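Local coordinates for protein 5-formaminoimidazole-4-carboxamide-1-(Beta)-D-ribofuranosyl 5'-monophosphate synthetase (PDB 2PBZ) that binds ATP and probably acts as a metal-dependent ligase that forms carbon-nitrogen bonds in purine (IMP) biosynthesis, at residues Ser6-His11 with Gly68-Tyr73; Ser13-Leu18 with Arg287-Arg292; Lys21-Lys26 with Arg293-Leu298; Phe87-Phe92 with Glu242-Ile247. All coordinates share one frame; numbering follows the deposited sequence.

Interactions 2 and 3 hold the same two elements, helix 13-22 and helix 290-302, and lie side by side with centres 8 Å apart. Both are largely buried, but their chemistry differs: interaction 2 rests on close backbone, a capped helix start and a water, interaction 3 on a salt bridge beside an aromatic ring. R292 joins them through a salt bridge to E23. Interaction 1 is partly buried. It packs the end of strand 5-8 against helix 70-73, and T7 touches S13 and I16 of helix 13-22. Interaction 4, also partly buried, joins two loops and reaches interaction 3 through F87.

Interaction 1: residues Ser6-His11 with Gly68-Tyr73; sequences STIASH and GSFVAY
I8 packs between the rings of F70 and Y73. Its CB lies 3.9 Å from F70 CE1. CG1 is anti to the carbonyl carbon (chi1 -70°) and passes F70 CE1 and CZ. The branch CG2 turns to Y73 and comes 3.6 Å from Y73 CE1. With the chain extended beyond CG1, CD1 ends over the face of F70, 4.1 Å from the ring centroid and 11° off the normal. This is a CH-pi contact. CD1 also meets Y73 CB. I8 ends strand 5-8, an outer strand of a three-stranded parallel sheet. The loop that follows leads into helix 13-22, consistent with the first beta-alpha unit of a Rossmann-like fold. T7 OG1 sits at the edge of the F70 ring, 3.4 Å from CZ, and is hydrogen-bonded to V65 O. S10, in that loop, and S69, just before helix 70-73, share a hydrogen bond of 3.0 Å between their OG atoms. S10 OG also lies at the edge of the Y73 ring. At H11, G68 CA packs over the imidazole face in a second CH-pi contact, 3.7 Å from the H11 ring centroid. G68 N also lies over this face. H11 NE2 is hydrogen-bonded to I269 O.

Interaction 2: residues Ser13-Leu18 with Arg287-Arg292; sequences SLQILL and RLSMGR
I16 and G291 bring the two backbones very close, with their CA atoms 4.1 Å apart. I16 lies within helix 13-22, and G291 lies in the first turn of helix 290-302. G291 has no side chain, and this lets the helices meet main chain to main chain. The I16 side chain starts off away from the contact. S289 is the N-cap of helix 290-302. Its OG accepts from R292 N at 3.2 Å, with an N-H...O angle of 152°, and more weakly from G291 N. A water bridges the two segments: it donates to Q15 O at 2.7 Å and is bonded to S289 OG at 2.8 Å. The Q15 side chain leaves with CG anti to the backbone N (chi1 -175°) and stretches to the start of helix 290-302. Its CG passes 3.7 Å from S289 OG. The amide lies near the backbone of M290 (a selenomethionine) and G291, but its modelled orientation is doubtful. On another side, S13 OG and L14 N bond to E221 of the second subunit. The clear polar link between the segments is the water; the rest is close packing at G291 and along Q15. S289 OG works twice, capping its own helix and holding the water that ties it to helix 13-22.

Interaction 3: residues Lys21-Lys26 with Arg293-Leu298; sequences KKEGFK and RIAREL
E23 and R296 form a salt bridge where helix 13-22 ends. That helix is the connection of a beta-alpha-beta crossover between strands 5-8 and 27-31, and here it leans on helix 290-302. R296 grips side-on, with two nitrogens on one oxygen. NH2 donates to the syn lone pair of E23 OE2 at 2.7 Å. NE donates to OE2 at 3.1 Å from above the carboxylate plane, and only weakly to OE1. The carboxylate and guanidinium planes are 61° apart. E23 CG is anti to the carbonyl carbon (chi1 -73°) and lies 3.6 Å from A295 CB; the bend at chi2 then turns the carboxylate to R296. G24 turns the chain at positive phi (85°) and brings F25 back to helix 290-302. F25 CZ touches L298 CB at 3.7 Å, while L298 CD2 lies over the ring face toward its rim. Further out, R292 NE forms a second salt bridge to E23 OE2, which may ease the repulsion between the neighbouring R292 and R296 NH2 groups. R296 NH1 pairs with E286, and W284 makes a cation-pi contact with the guanidinium. V5 of strand 5-8 packs on F25 and L298. At the ring edge, near its plane, A295 O sits 3.2 Å from F25 CE1.

Interaction 4: residues Phe87-Phe92 with Glu242-Ile247; sequences FGNRRF and EPPGVI
N89 turns its amide between its own loop and P244, and its OD1 is gripped by several backbone N-H groups. R91 N donates to N89 OD1 at 2.7 Å, tilted from the carbonyl plane, and this bond makes an Asx turn. R90 N donates to the same OD1 at 2.6 Å, in that plane but strongly bent (C=O...N 98°). F92 N adds a weak third bond. These bonds fix the rotation of the amide and send ND2 across to the other loop. There it lies against the P244 ring, modelled closer to CG than is likely. R91 also reaches P244: its NH2 lies 3.3 Å from P244 CD, which sits at the edge of the guanidinium. R91 CB packs on the carboxylate of E242. The charged ends stay apart, with R91 NE 4.4 Å from E242 OE2, too far for a salt bridge. E242 OE1 instead accepts a hydrogen bond from W95 NE1. F92 has CG anti to the backbone N (chi1 177°), and its ring faces V246. V246 CG2 sits over that face toward the rim, 3.8 Å from the F92 centroid, in a CH-pi contact. At the far end, I247 CG2 packs on G88 CA at 3.5 Å. The contact joins the loop between helices 76-80 and 99-109 to the loop between helix 224-241 and strand 249-255. It is plain packing between what are probably the Rossmann-like and ATP-grasp-like parts. F234 and M238 of helix 224-241 pack on both F92 and V246, while F87 reaches to I294, E297 and L298 of helix 290-302.

Interaction 1: residues Ser6-His11 with Gly68-Tyr73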
loop_
_atom_site.group_PDB
_atom_site.type_symbol
_atom_site.label_atom_id
_atom_site.label_comp_id
_atom_site.label_asym_id
_atom_site.label_seq_id
_atom_site.Cartn_x
_atom_site.Cartn_y
_atom_site.Cartn_z
ATOM N N SER A 6 12.506 -24.177 -9.594
ATOM C CA SER A 6 11.772 -24.797 -8.498
ATOM C C SER A 6 12.137 -24.235 -7.121
ATOM O O SER A 6 13.188 -23.643 -6.945
ATOM C CB SER A 6 12.022 -26.304 -8.518
ATOM O OG SER A 6 13.397 -26.580 -8.596
ATOM N N THR A 7 11.257 -24.433 -6.147
ATOM C CA THR A 7 11.485 -23.947 -4.792
ATOM C C THR A 7 10.410 -24.434 -3.823
ATOM O O THR A 7 9.378 -24.940 -4.238
ATOM C CB THR A 7 11.534 -22.395 -4.755
ATOM O OG1 THR A 7 11.911 -21.953 -3.445
ATOM C CG2 THR A 7 10.193 -21.807 -5.111
ATOM N N ILE A 8 10.657 -24.282 -2.529
ATOM C CA ILE A 8 9.702 -24.720 -1.522
ATOM C C ILE A 8 8.456 -23.832 -1.501
ATOM O O ILE A 8 8.534 -22.631 -1.718
ATOM C CB ILE A 8 10.353 -24.734 -0.124
ATOM C CG1 ILE A 8 11.372 -25.869 -0.044
ATOM C CG2 ILE A 8 9.300 -24.883 0.961
ATOM C CD1 ILE A 8 12.138 -25.907 1.259
ATOM N N ALA A 9 7.305 -24.439 -1.239
ATOM C CA ALA A 9 6.043 -23.715 -1.193
ATOM C C ALA A 9 5.783 -23.020 0.136
ATOM O O ALA A 9 5.259 -23.619 1.074
ATOM C CB ALA A 9 4.908 -24.647 -1.501
ATOM N N SER A 10 6.150 -21.744 0.201
ATOM C CA SER A 10 5.972 -20.924 1.391
ATOM C C SER A 10 6.828 -19.689 1.221
ATOM O O SER A 10 7.520 -19.538 0.211
ATOM C CB SER A 10 6.421 -21.665 2.640
ATOM O OG SER A 10 7.809 -21.930 2.577
ATOM N N HIS A 11 6.776 -18.812 2.221
ATOM C CA HIS A 11 7.533 -17.564 2.223
ATOM C C HIS A 11 7.237 -16.634 1.032
ATOM O O HIS A 11 6.498 -15.662 1.162
ATOM C CB HIS A 11 9.036 -17.854 2.275
ATOM C CG HIS A 11 9.876 -16.627 2.457
ATOM N ND1 HIS A 11 10.051 -16.016 3.680
ATOM C CD2 HIS A 11 10.547 -15.864 1.561
ATOM C CE1 HIS A 11 10.792 -14.933 3.528
ATOM N NE2 HIS A 11 11.107 -14.818 2.252
ATOM N N GLY A 68 13.230 -17.415 2.774
ATOM C CA GLY A 68 13.280 -17.494 4.227
ATOM C C GLY A 68 12.825 -18.745 4.953
ATOM O O GLY A 68 12.733 -18.737 6.169
ATOM N N SER A 69 12.546 -19.826 4.239
ATOM C CA SER A 69 12.087 -21.050 4.898
ATOM C C SER A 69 13.102 -22.165 4.788
ATOM O O SER A 69 13.080 -23.109 5.577
ATOM C CB SER A 69 10.758 -21.533 4.290
ATOM O OG SER A 69 9.687 -20.639 4.557
ATOM N N PHE A 70 13.999 -22.044 3.814
ATOM C CA PHE A 70 15.008 -23.067 3.568
ATOM C C PHE A 70 15.828 -23.578 4.743
ATOM O O PHE A 70 16.099 -24.764 4.832
ATOM C CB PHE A 70 15.935 -22.614 2.450
ATOM C CG PHE A 70 15.363 -22.829 1.094
ATOM C CD1 PHE A 70 14.152 -22.240 0.735
ATOM C CD2 PHE A 70 15.983 -23.684 0.194
ATOM C CE1 PHE A 70 13.565 -22.507 -0.501
ATOM C CE2 PHE A 70 15.408 -23.961 -1.048
ATOM C CZ PHE A 70 14.198 -23.375 -1.397
ATOM N N VAL A 71 16.226 -22.700 5.648
ATOM C CA VAL A 71 17.012 -23.162 6.784
ATOM C C VAL A 71 16.097 -23.811 7.819
ATOM O O VAL A 71 16.491 -24.745 8.528
ATOM C CB VAL A 71 17.793 -21.996 7.427
ATOM C CG1 VAL A 71 18.533 -22.487 8.676
ATOM C CG2 VAL A 71 18.771 -21.406 6.401
ATOM N N ALA A 72 14.869 -23.319 7.892
ATOM C CA ALA A 72 13.914 -23.851 8.841
ATOM C C ALA A 72 13.407 -25.218 8.357
ATOM O O ALA A 72 12.919 -26.024 9.149
ATOM C CB ALA A 72 12.756 -22.861 9.016
ATOM N N TYR A 73 13.537 -25.472 7.056
ATOM C CA TYR A 73 13.103 -26.740 6.453
ATOM C C TYR A 73 14.308 -27.639 6.209
ATOM O O TYR A 73 14.183 -28.860 6.110
ATOM C CB TYR A 73 12.422 -26.508 5.101
ATOM C CG TYR A 73 10.946 -26.176 5.147
ATOM C CD1 TYR A 73 10.470 -24.990 4.609
ATOM C CD2 TYR A 73 10.019 -27.077 5.679
ATOM C CE1 TYR A 73 9.105 -24.698 4.594
ATOM C CE2 TYR A 73 8.638 -26.796 5.670
ATOM C CZ TYR A 73 8.190 -25.600 5.122
ATOM O OH TYR A 73 6.841 -25.304 5.080
#

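Interaction 2: residues Ser13-Leu18 with Arg287-Arg292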
loop_
_atom_site.group_PDB
_atom_site.type_symbol
_atom_site.label_atom_id
_atom_site.label_comp_id
_atom_site.label_asym_id
_atom_site.label_seq_id
_atom_site.Cartn_x
_atom_site.Cartn_y
_atom_site.Cartn_z
ATOM N N SER A 13 7.240 -18.145 -2.549
ATOM C CA SER A 13 7.258 -19.003 -3.718
ATOM C C SER A 13 6.270 -18.568 -4.779
ATOM O O SER A 13 6.452 -18.883 -5.955
ATOM C CB SER A 13 6.975 -20.452 -3.325
ATOM O OG SER A 13 5.676 -20.622 -2.783
ATOM N N LEU A 14 5.232 -17.843 -4.369
ATOM C CA LEU A 14 4.215 -17.364 -5.302
ATOM C C LEU A 14 4.826 -16.324 -6.204
ATOM O O LEU A 14 4.703 -16.377 -7.428
ATOM C CB LEU A 14 3.044 -16.752 -4.540
ATOM C CG LEU A 14 2.289 -17.754 -3.664
ATOM C CD1 LEU A 14 1.298 -17.027 -2.785
ATOM C CD2 LEU A 14 1.586 -18.778 -4.543
ATOM N N GLN A 15 5.485 -15.364 -5.572
ATOM C CA GLN A 15 6.163 -14.286 -6.263
ATOM C C GLN A 15 7.235 -14.895 -7.166
ATOM O O GLN A 15 7.346 -14.558 -8.341
ATOM C CB GLN A 15 6.812 -13.385 -5.227
ATOM C CG GLN A 15 7.447 -12.153 -5.770
ATOM C CD GLN A 15 8.418 -11.538 -4.785
ATOM O OE1 GLN A 15 8.385 -11.835 -3.584
ATOM N NE2 GLN A 15 9.289 -10.681 -5.283
ATOM N N ILE A 16 8.016 -15.803 -6.597
ATOM C CA ILE A 16 9.087 -16.477 -7.320
ATOM C C ILE A 16 8.611 -17.229 -8.562
ATOM O O ILE A 16 9.128 -16.997 -9.656
ATOM C CB ILE A 16 9.843 -17.458 -6.390
ATOM C CG1 ILE A 16 10.602 -16.678 -5.322
ATOM C CG2 ILE A 16 10.800 -18.328 -7.208
ATOM C CD1 ILE A 16 11.214 -17.535 -4.257
ATOM N N LEU A 17 7.629 -18.121 -8.395
ATOM C CA LEU A 17 7.102 -18.900 -9.521
ATOM C C LEU A 17 6.405 -18.047 -10.581
ATOM O O LEU A 17 6.570 -18.279 -11.768
ATOM C CB LEU A 17 6.155 -19.992 -9.020
ATOM C CG LEU A 17 6.750 -21.063 -8.091
ATOM C CD1 LEU A 17 5.724 -22.150 -7.818
ATOM C CD2 LEU A 17 7.984 -21.672 -8.721
ATOM N N LEU A 18 5.632 -17.054 -10.159
ATOM C CA LEU A 18 4.945 -16.197 -11.109
ATOM C C LEU A 18 5.982 -15.466 -11.947
ATOM O O LEU A 18 5.831 -15.334 -13.154
ATOM C CB LEU A 18 4.039 -15.197 -10.377
ATOM C CG LEU A 18 3.359 -14.079 -11.182
ATOM C CD1 LEU A 18 2.583 -14.657 -12.350
ATOM C CD2 LEU A 18 2.434 -13.286 -10.276
ATOM N N ARG A 287 7.323 -2.630 -14.545
ATOM C CA ARG A 287 7.327 -2.808 -13.094
ATOM C C ARG A 287 8.263 -3.921 -12.666
ATOM O O ARG A 287 9.381 -3.655 -12.227
ATOM C CB ARG A 287 5.936 -3.135 -12.580
ATOM C CG ARG A 287 5.896 -3.192 -11.079
ATOM C CD ARG A 287 5.593 -1.833 -10.540
ATOM N NE ARG A 287 4.234 -1.777 -10.025
ATOM C CZ ARG A 287 3.476 -0.686 -10.002
ATOM N NH1 ARG A 287 3.942 0.463 -10.478
ATOM N NH2 ARG A 287 2.253 -0.743 -9.487
ATOM N N LEU A 288 7.800 -5.163 -12.748
ATOM C CA LEU A 288 8.667 -6.287 -12.414
ATOM C C LEU A 288 9.011 -6.468 -10.919
ATOM O O LEU A 288 9.722 -5.657 -10.333
ATOM C CB LEU A 288 9.937 -6.131 -13.262
ATOM C CG LEU A 288 11.114 -7.081 -13.277
ATOM C CD1 LEU A 288 11.904 -6.847 -14.545
ATOM C CD2 LEU A 288 11.971 -6.852 -12.050
ATOM N N SER A 289 8.508 -7.548 -10.315
ATOM C CA SER A 289 8.769 -7.838 -8.899
ATOM C C SER A 289 10.160 -8.435 -8.663
ATOM O O SER A 289 10.908 -8.697 -9.605
ATOM C CB SER A 289 7.745 -8.823 -8.350
ATOM O OG SER A 289 8.036 -10.127 -8.813
HETATM N N MSE A 290 10.480 -8.674 -7.393
HETATM C CA MSE A 290 11.770 -9.235 -7.022
HETATM C C MSE A 290 11.909 -10.671 -7.494
HETATM O O MSE A 290 13.006 -11.113 -7.849
HETATM C CB MSE A 290 11.979 -9.183 -5.508
HETATM C CG MSE A 290 13.322 -9.772 -5.075
HETATM SE SE MSE A 290 14.936 -8.667 -5.423
HETATM C CE MSE A 290 14.557 -8.017 -7.167
ATOM N N GLY A 291 10.791 -11.399 -7.468
ATOM C CA GLY A 291 10.783 -12.775 -7.907
ATOM C C GLY A 291 10.978 -12.806 -9.403
ATOM O O GLY A 291 11.592 -13.721 -9.942
ATOM N N ARG A 292 10.450 -11.792 -10.085
ATOM C CA ARG A 292 10.597 -11.729 -11.526
ATOM C C ARG A 292 11.998 -11.246 -11.879
ATOM O O ARG A 292 12.536 -11.595 -12.929
ATOM C CB ARG A 292 9.546 -10.810 -12.153
ATOM C CG ARG A 292 9.590 -10.873 -13.673
ATOM C CD ARG A 292 8.411 -10.219 -14.364
ATOM N NE ARG A 292 8.524 -10.364 -15.814
ATOM C CZ ARG A 292 7.842 -9.649 -16.701
ATOM N NH1 ARG A 292 6.987 -8.727 -16.295
ATOM N NH2 ARG A 292 8.029 -9.842 -17.999
HETATM O O HOH W 1 6.210 -12.221 -9.161
#

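Interaction 3: residues Lys21-Lys26 with Arg293-Leu298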
loop_
_atom_site.group_PDB
_atom_site.type_symbol
_atom_site.label_atom_id
_atom_site.label_comp_id
_atom_site.label_asym_id
_atom_site.label_seq_id
_atom_site.Cartn_x
_atom_site.Cartn_y
_atom_site.Cartn_z
ATOM N N LYS A 21 7.538 -18.037 -14.469
ATOM C CA LYS A 21 6.620 -18.368 -15.544
ATOM C C LYS A 21 6.462 -17.133 -16.421
ATOM O O LYS A 21 6.104 -17.231 -17.589
ATOM C CB LYS A 21 5.266 -18.801 -14.965
ATOM C CG LYS A 21 4.130 -18.915 -15.996
ATOM C CD LYS A 21 2.747 -18.564 -15.365
ATOM C CE LYS A 21 1.667 -18.209 -16.418
ATOM N NZ LYS A 21 0.382 -17.718 -15.809
ATOM N N LYS A 22 6.740 -15.963 -15.852
ATOM C CA LYS A 22 6.627 -14.701 -16.583
ATOM C C LYS A 22 7.818 -14.509 -17.511
ATOM O O LYS A 22 7.691 -13.924 -18.586
ATOM C CB LYS A 22 6.552 -13.529 -15.606
ATOM C CG LYS A 22 5.492 -12.493 -15.927
ATOM C CD LYS A 22 4.106 -13.051 -15.727
ATOM C CE LYS A 22 3.059 -11.942 -15.662
ATOM N NZ LYS A 22 3.159 -11.128 -14.390
ATOM N N GLU A 23 8.975 -15.004 -17.091
ATOM C CA GLU A 23 10.185 -14.894 -17.893
ATOM C C GLU A 23 10.318 -16.077 -18.840
ATOM O O GLU A 23 11.360 -16.278 -19.460
ATOM C CB GLU A 23 11.413 -14.809 -16.991
ATOM C CG GLU A 23 11.567 -13.474 -16.289
ATOM C CD GLU A 23 11.716 -12.339 -17.269
ATOM O OE1 GLU A 23 12.605 -12.440 -18.138
ATOM O OE2 GLU A 23 10.953 -11.349 -17.177
ATOM N N GLY A 24 9.249 -16.861 -18.934
ATOM C CA GLY A 24 9.248 -18.007 -19.826
ATOM C C GLY A 24 9.824 -19.303 -19.294
ATOM O O GLY A 24 9.875 -20.298 -20.025
ATOM N N PHE A 25 10.265 -19.308 -18.040
ATOM C CA PHE A 25 10.819 -20.521 -17.447
ATOM C C PHE A 25 9.740 -21.501 -17.058
ATOM O O PHE A 25 8.572 -21.139 -16.940
ATOM C CB PHE A 25 11.642 -20.194 -16.210
ATOM C CG PHE A 25 12.964 -19.589 -16.518
ATOM C CD1 PHE A 25 13.207 -18.243 -16.251
ATOM C CD2 PHE A 25 13.963 -20.360 -17.111
ATOM C CE1 PHE A 25 14.437 -17.662 -16.576
ATOM C CE2 PHE A 25 15.195 -19.803 -17.444
ATOM C CZ PHE A 25 15.440 -18.446 -17.177
ATOM N N LYS A 26 10.141 -22.747 -16.854
ATOM C CA LYS A 26 9.209 -23.789 -16.459
ATOM C C LYS A 26 9.194 -23.767 -14.946
ATOM O O LYS A 26 10.174 -23.374 -14.327
ATOM C CB LYS A 26 9.675 -25.153 -16.978
ATOM C CG LYS A 26 8.580 -25.944 -17.667
ATOM C CD LYS A 26 8.035 -25.169 -18.848
ATOM C CE LYS A 26 6.860 -25.875 -19.511
ATOM N NZ LYS A 26 6.242 -25.040 -20.600
ATOM N N ARG A 293 12.589 -10.454 -10.987
ATOM C CA ARG A 293 13.926 -9.924 -11.208
ATOM C C ARG A 293 14.931 -11.062 -11.177
ATOM O O ARG A 293 15.841 -11.120 -12.003
ATOM C CB ARG A 293 14.277 -8.901 -10.138
ATOM C CG ARG A 293 15.619 -8.253 -10.351
ATOM C CD ARG A 293 15.653 -7.521 -11.675
ATOM N NE ARG A 293 17.001 -7.086 -12.016
ATOM C CZ ARG A 293 17.979 -7.899 -12.407
ATOM N NH1 ARG A 293 17.754 -9.203 -12.518
ATOM N NH2 ARG A 293 19.189 -7.411 -12.663
ATOM N N ILE A 294 14.762 -11.955 -10.209
ATOM C CA ILE A 294 15.620 -13.117 -10.090
ATOM C C ILE A 294 15.533 -13.958 -11.373
ATOM O O ILE A 294 16.538 -14.435 -11.878
ATOM C CB ILE A 294 15.185 -13.981 -8.919
ATOM C CG1 ILE A 294 15.444 -13.244 -7.615
ATOM C CG2 ILE A 294 15.895 -15.316 -8.968
ATOM C CD1 ILE A 294 14.847 -13.928 -6.427
ATOM N N ALA A 295 14.320 -14.120 -11.896
ATOM C CA ALA A 295 14.101 -14.900 -13.104
ATOM C C ALA A 295 14.669 -14.225 -14.322
ATOM O O ALA A 295 15.165 -14.901 -15.223
ATOM C CB ALA A 295 12.626 -15.161 -13.308
ATOM N N ARG A 296 14.596 -12.896 -14.370
ATOM C CA ARG A 296 15.131 -12.195 -15.530
ATOM C C ARG A 296 16.646 -12.271 -15.517
ATOM O O ARG A 296 17.288 -12.251 -16.569
ATOM C CB ARG A 296 14.697 -10.733 -15.562
ATOM C CG ARG A 296 15.372 -9.979 -16.692
ATOM C CD ARG A 296 14.566 -8.805 -17.146
ATOM N NE ARG A 296 13.212 -9.206 -17.500
ATOM C CZ ARG A 296 12.300 -8.388 -18.012
ATOM N NH1 ARG A 296 12.598 -7.114 -18.239
ATOM N NH2 ARG A 296 11.081 -8.835 -18.277
ATOM N N GLU A 297 17.203 -12.368 -14.315
ATOM C CA GLU A 297 18.639 -12.464 -14.146
ATOM C C GLU A 297 19.059 -13.799 -14.737
ATOM O O GLU A 297 20.079 -13.914 -15.406
ATOM C CB GLU A 297 19.006 -12.421 -12.663
ATOM C CG GLU A 297 20.501 -12.379 -12.417
ATOM C CD GLU A 297 21.092 -11.028 -12.728
ATOM O OE1 GLU A 297 20.695 -10.402 -13.740
ATOM O OE2 GLU A 297 21.962 -10.598 -11.961
ATOM N N LEU A 298 18.243 -14.806 -14.478
ATOM C CA LEU A 298 18.486 -16.142 -14.965
ATOM C C LEU A 298 18.419 -16.153 -16.487
ATOM O O LEU A 298 19.339 -16.618 -17.156
ATOM C CB LEU A 298 17.439 -17.074 -14.377
ATOM C CG LEU A 298 17.812 -18.529 -14.119
ATOM C CD1 LEU A 298 19.133 -18.607 -13.361
ATOM C CD2 LEU A 298 16.690 -19.192 -13.330
#

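Interaction 4: residues Phe87-Phe92 with Glu242-Ile247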
loop_
_atom_site.group_PDB
_atom_site.type_symbol
_atom_site.label_atom_id
_atom_site.label_comp_id
_atom_site.label_asym_id
_atom_site.label_seq_id
_atom_site.Cartn_x
_atom_site.Cartn_y
_atom_site.Cartn_z
ATOM N N PHE A 87 20.143 -20.787 -7.002
ATOM C CA PHE A 87 20.334 -19.419 -7.500
ATOM C C PHE A 87 21.123 -18.508 -6.541
ATOM O O PHE A 87 20.926 -18.565 -5.336
ATOM C CB PHE A 87 18.985 -18.760 -7.774
ATOM C CG PHE A 87 19.102 -17.397 -8.383
ATOM C CD1 PHE A 87 19.298 -17.248 -9.754
ATOM C CD2 PHE A 87 19.099 -16.254 -7.577
ATOM C CE1 PHE A 87 19.498 -15.978 -10.319
ATOM C CE2 PHE A 87 19.299 -14.990 -8.130
ATOM C CZ PHE A 87 19.500 -14.852 -9.504
ATOM N N GLY A 88 22.014 -17.683 -7.101
ATOM C CA GLY A 88 22.806 -16.723 -6.334
ATOM C C GLY A 88 23.566 -17.153 -5.088
ATOM O O GLY A 88 22.995 -17.273 -4.005
ATOM N N ASN A 89 24.874 -17.320 -5.226
ATOM C CA ASN A 89 25.724 -17.756 -4.122
ATOM C C ASN A 89 24.993 -18.881 -3.415
ATOM O O ASN A 89 24.272 -19.640 -4.073
ATOM C CB ASN A 89 26.030 -16.631 -3.146
ATOM C CG ASN A 89 27.330 -16.878 -2.356
ATOM O OD1 ASN A 89 27.513 -17.932 -1.749
ATOM N ND2 ASN A 89 28.225 -15.902 -2.364
ATOM N N ARG A 90 25.160 -18.993 -2.104
ATOM C CA ARG A 90 24.517 -20.065 -1.356
ATOM C C ARG A 90 25.213 -20.154 -0.024
ATOM O O ARG A 90 24.655 -20.623 0.966
ATOM C CB ARG A 90 24.647 -21.410 -2.092
ATOM C CG ARG A 90 23.852 -22.535 -1.437
ATOM C CD ARG A 90 23.753 -23.775 -2.315
ATOM N NE ARG A 90 24.817 -24.758 -2.110
ATOM C CZ ARG A 90 25.122 -25.699 -2.998
ATOM N NH1 ARG A 90 24.436 -25.760 -4.138
ATOM N NH2 ARG A 90 26.105 -26.569 -2.755
ATOM N N ARG A 91 26.461 -19.703 -0.009
ATOM C CA ARG A 91 27.222 -19.707 1.220
ATOM C C ARG A 91 26.804 -18.470 1.995
ATOM O O ARG A 91 27.005 -18.382 3.210
ATOM C CB ARG A 91 28.720 -19.697 0.920
ATOM C CG ARG A 91 29.337 -21.106 0.839
ATOM C CD ARG A 91 29.595 -21.540 -0.584
ATOM N NE ARG A 91 30.373 -20.537 -1.297
ATOM C CZ ARG A 91 30.496 -20.499 -2.619
ATOM N NH1 ARG A 91 29.897 -21.422 -3.376
ATOM N NH2 ARG A 91 31.181 -19.516 -3.187
ATOM N N PHE A 92 26.201 -17.529 1.272
ATOM C CA PHE A 92 25.713 -16.273 1.833
ATOM C C PHE A 92 24.492 -16.468 2.730
ATOM O O PHE A 92 24.364 -15.832 3.764
ATOM C CB PHE A 92 25.385 -15.323 0.676
ATOM C CG PHE A 92 24.799 -14.000 1.102
ATOM C CD1 PHE A 92 25.334 -13.285 2.174
ATOM C CD2 PHE A 92 23.747 -13.436 0.382
ATOM C CE1 PHE A 92 24.825 -12.018 2.517
ATOM C CE2 PHE A 92 23.236 -12.178 0.717
ATOM C CZ PHE A 92 23.775 -11.468 1.786
ATOM N N GLU A 242 32.852 -13.242 1.993
ATOM C CA GLU A 242 32.328 -14.508 1.486
ATOM C C GLU A 242 32.537 -14.541 -0.020
ATOM O O GLU A 242 31.604 -14.314 -0.801
ATOM C CB GLU A 242 30.844 -14.656 1.832
ATOM C CG GLU A 242 30.312 -16.053 1.640
ATOM C CD GLU A 242 31.004 -17.100 2.513
ATOM O OE1 GLU A 242 30.809 -17.095 3.752
ATOM O OE2 GLU A 242 31.740 -17.945 1.950
ATOM N N PRO A 243 33.773 -14.877 -0.441
ATOM C CA PRO A 243 34.241 -14.969 -1.825
ATOM C C PRO A 243 33.402 -14.297 -2.916
ATOM O O PRO A 243 33.656 -13.126 -3.213
ATOM C CB PRO A 243 34.450 -16.467 -1.987
ATOM C CG PRO A 243 35.204 -16.755 -0.701
ATOM C CD PRO A 243 34.545 -15.833 0.377
ATOM N N PRO A 244 32.399 -14.979 -3.518
ATOM C CA PRO A 244 31.711 -14.179 -4.541
ATOM C C PRO A 244 30.825 -13.067 -3.943
ATOM O O PRO A 244 30.679 -12.000 -4.535
ATOM C CB PRO A 244 30.954 -15.226 -5.329
ATOM C CG PRO A 244 30.583 -16.224 -4.268
ATOM C CD PRO A 244 31.820 -16.330 -3.405
ATOM N N GLY A 245 30.240 -13.334 -2.776
ATOM C CA GLY A 245 29.421 -12.358 -2.057
ATOM C C GLY A 245 28.213 -11.602 -2.618
ATOM O O GLY A 245 28.352 -10.571 -3.289
ATOM N N VAL A 246 27.023 -12.093 -2.293
ATOM C CA VAL A 246 25.761 -11.475 -2.711
ATOM C C VAL A 246 25.547 -11.445 -4.204
ATOM O O VAL A 246 26.054 -10.544 -4.891
ATOM C CB VAL A 246 25.649 -10.017 -2.206
ATOM C CG1 VAL A 246 24.322 -9.414 -2.635
ATOM C CG2 VAL A 246 25.777 -9.980 -0.707
ATOM N N ILE A 247 24.779 -12.405 -4.710
ATOM C CA ILE A 247 24.525 -12.452 -6.134
ATOM C C ILE A 247 23.135 -12.006 -6.538
ATOM O O ILE A 247 22.971 -11.357 -7.561
ATOM C CB ILE A 247 24.813 -13.850 -6.701
ATOM C CG1 ILE A 247 26.326 -14.063 -6.769
ATOM C CG2 ILE A 247 24.200 -14.000 -8.081
ATOM C CD1 ILE A 247 26.719 -15.403 -7.322
#